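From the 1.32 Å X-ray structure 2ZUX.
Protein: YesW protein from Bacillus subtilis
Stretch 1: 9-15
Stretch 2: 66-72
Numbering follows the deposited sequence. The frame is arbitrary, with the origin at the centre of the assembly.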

# COMPACT_ATOMS: atom_id res chain seq x y z
N ASN A 9 16.28 -5.03 -9.41
CA ASN A 9 17.36 -6.01 -9.40
C ASN A 9 16.79 -7.40 -9.10
O ASN A 9 15.57 -7.57 -9.07
CB ASN A 9 18.52 -5.57 -8.49
CG ASN A 9 18.22 -5.72 -7.00
OD1 ASN A 9 17.20 -6.27 -6.59
ND2 ASN A 9 19.15 -5.24 -6.17
N ARG A 10 17.64 -8.39 -8.88
CA ARG A 10 17.16 -9.75 -8.74
C ARG A 10 16.37 -9.97 -7.44
O ARG A 10 15.62 -10.94 -7.32
CB ARG A 10 18.34 -10.72 -8.84
CG ARG A 10 17.99 -12.21 -8.90
CD ARG A 10 16.91 -12.52 -9.93
NE ARG A 10 17.36 -12.25 -11.30
CZ ARG A 10 16.57 -12.31 -12.37
NH1 ARG A 10 15.29 -12.62 -12.26
NH2 ARG A 10 17.08 -12.08 -13.58
N GLY A 11 16.52 -9.05 -6.48
CA GLY A 11 15.85 -9.17 -5.19
C GLY A 11 16.28 -10.41 -4.43
O GLY A 11 15.54 -10.94 -3.61
N LEU A 12 17.50 -10.88 -4.70
CA LEU A 12 18.01 -12.10 -4.09
C LEU A 12 18.10 -11.97 -2.57
O LEU A 12 18.62 -10.97 -2.07
CB LEU A 12 19.37 -12.48 -4.70
CG LEU A 12 19.99 -13.80 -4.26
CD1 LEU A 12 19.12 -14.97 -4.67
CD2 LEU A 12 21.38 -13.93 -4.86
N VAL A 13 17.59 -12.97 -1.86
CA VAL A 13 17.64 -13.01 -0.41
C VAL A 13 18.01 -14.43 0.03
O VAL A 13 17.62 -15.41 -0.62
CB VAL A 13 16.30 -12.53 0.24
CG1 VAL A 13 15.18 -13.55 0.06
CG2 VAL A 13 16.48 -12.20 1.71
N ALA A 14 18.79 -14.54 1.11
CA ALA A 14 19.21 -15.82 1.66
C ALA A 14 19.03 -15.77 3.16
O ALA A 14 19.47 -14.82 3.82
CB ALA A 14 20.66 -16.11 1.31
N VAL A 15 18.35 -16.78 3.70
CA VAL A 15 17.95 -16.77 5.10
C VAL A 15 18.30 -18.10 5.73
O VAL A 15 17.97 -19.17 5.21
CB VAL A 15 16.42 -16.52 5.26
CG1 VAL A 15 16.03 -16.43 6.74
CG2 VAL A 15 15.98 -15.25 4.52
N THR A 66 27.81 -16.56 0.68
CA THR A 66 27.17 -15.54 -0.16
C THR A 66 26.62 -16.20 -1.41
O THR A 66 27.17 -17.21 -1.90
CB THR A 66 28.12 -14.38 -0.55
OG1 THR A 66 29.16 -14.86 -1.40
CG2 THR A 66 28.74 -13.72 0.69
N TYR A 67 25.54 -15.64 -1.94
CA TYR A 67 24.83 -16.23 -3.06
C TYR A 67 24.68 -15.27 -4.23
O TYR A 67 24.59 -14.06 -4.04
CB TYR A 67 23.46 -16.73 -2.61
CG TYR A 67 23.54 -17.88 -1.64
CD1 TYR A 67 23.45 -19.20 -2.10
CD2 TYR A 67 23.73 -17.66 -0.28
CE1 TYR A 67 23.54 -20.26 -1.22
CE2 TYR A 67 23.82 -18.72 0.61
CZ TYR A 67 23.72 -20.01 0.14
OH TYR A 67 23.81 -21.06 1.02
N THR A 68 24.67 -15.84 -5.43
CA THR A 68 24.27 -15.15 -6.64
C THR A 68 23.37 -16.09 -7.42
O THR A 68 23.37 -17.30 -7.20
CB THR A 68 25.48 -14.74 -7.52
OG1 THR A 68 26.29 -15.89 -7.79
CG2 THR A 68 26.32 -13.66 -6.84
N VAL A 69 22.59 -15.50 -8.32
CA VAL A 69 21.78 -16.26 -9.26
C VAL A 69 22.10 -15.78 -10.67
O VAL A 69 22.40 -14.61 -10.88
CB VAL A 69 20.27 -16.15 -8.93
CG1 VAL A 69 19.40 -16.53 -10.12
CG2 VAL A 69 19.93 -17.02 -7.72
N ARG A 70 22.08 -16.71 -11.63
CA ARG A 70 22.26 -16.36 -13.03
C ARG A 70 21.05 -16.87 -13.81
O ARG A 70 20.71 -18.06 -13.71
CB ARG A 70 23.55 -16.97 -13.59
CG ARG A 70 24.81 -16.53 -12.87
CD ARG A 70 26.07 -17.06 -13.55
NE ARG A 70 27.20 -17.08 -12.62
CZ ARG A 70 28.32 -17.78 -12.80
NH1 ARG A 70 28.49 -18.53 -13.88
NH2 ARG A 70 29.28 -17.72 -11.88
N ALA A 71 20.41 -15.98 -14.55
CA ALA A 71 19.33 -16.37 -15.45
C ALA A 71 19.90 -17.15 -16.63
O ALA A 71 21.04 -16.91 -17.05
CB ALA A 71 18.56 -15.15 -15.94
N VAL A 72 19.11 -18.08 -17.15
CA VAL A 72 19.46 -18.81 -18.37
C VAL A 72 18.41 -18.47 -19.41
O VAL A 72 17.24 -18.82 -19.26
CB VAL A 72 19.53 -20.33 -18.14
CG1 VAL A 72 19.91 -21.06 -19.44
CG2 VAL A 72 20.53 -20.67 -17.04

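Two segments of a chain can pack against each other without sharing a single hydrogen bond, and residues 9-15 and 66-72 of YesW illustrate the principle. The second segment is extended, with strand geometry running along it and continuing later in the chain. The first begins as a loop, turns at Gly11, and becomes a strand at Val13. Measured end to end over the parts that touch, the two run roughly antiparallel, with directions 147° apart. They are not paired as neighbours in a sheet: the CA atoms of Leu12 and Thr68 lie 7.4 Å apart, as do those of Ala14 and Tyr67, and no hydrogen bond crosses between the segments. This spacing leaves room for side chains of the first segment to pack against both the side chains and the backbone of the second.

The turn in the first segment is held locally. Gly11 has a positive phi of 62°, a conformation that glycine adopts easily, and its N donates a hydrogen bond of 2.9 Å to OD1 of Asn9. Neither residue touches the other segment.

In an extended backbone, successive side chains alternate in direction, and the contact follows this rule. From the second segment, the CA-to-CB bonds of Tyr67, Val69 and Ala71 point toward the first, whereas those of Thr68 and Arg70 point away. Leu12 and Ala14 likewise point toward their partners, with Val13 between them directed away.

Leu12 is the centre of the arrangement and has the largest area covered by the opposing segment. With chi1 in t and chi2 in p, its CD1 makes the closest approach to Val69, 3.8 Å from CG2, an apolar contact between branched aliphatic groups. CD2, also near Val69, lies along the strand backbone, 3.6 Å from CA of Thr68 and 3.3 Å from O of Tyr67; it is also 4.2 Å from CB of Tyr67. Thr68 thus takes part through its main chain even though its side chain is directed away.

On one side of Leu12, Ala14 meets the aromatic residue: its CB is 3.8 Å from CD2 of Tyr67, approaching the ring obliquely. The small methyl group adds apolar contact, while the phenolic OH of Tyr67 finds its hydrogen bonding elsewhere in the structure. Toward the other end, the side chain of Arg10, bent at chi2 and chi3 (both p), brings NH2 to 4.1 Å from CB of Ala71. This is a van der Waals approach rather than a polar pairing, and the guanidinium nitrogens NH1 and NH2 are hydrogen-bonded elsewhere. Together these contacts bury 285 Å², both sides summed, a modest interface.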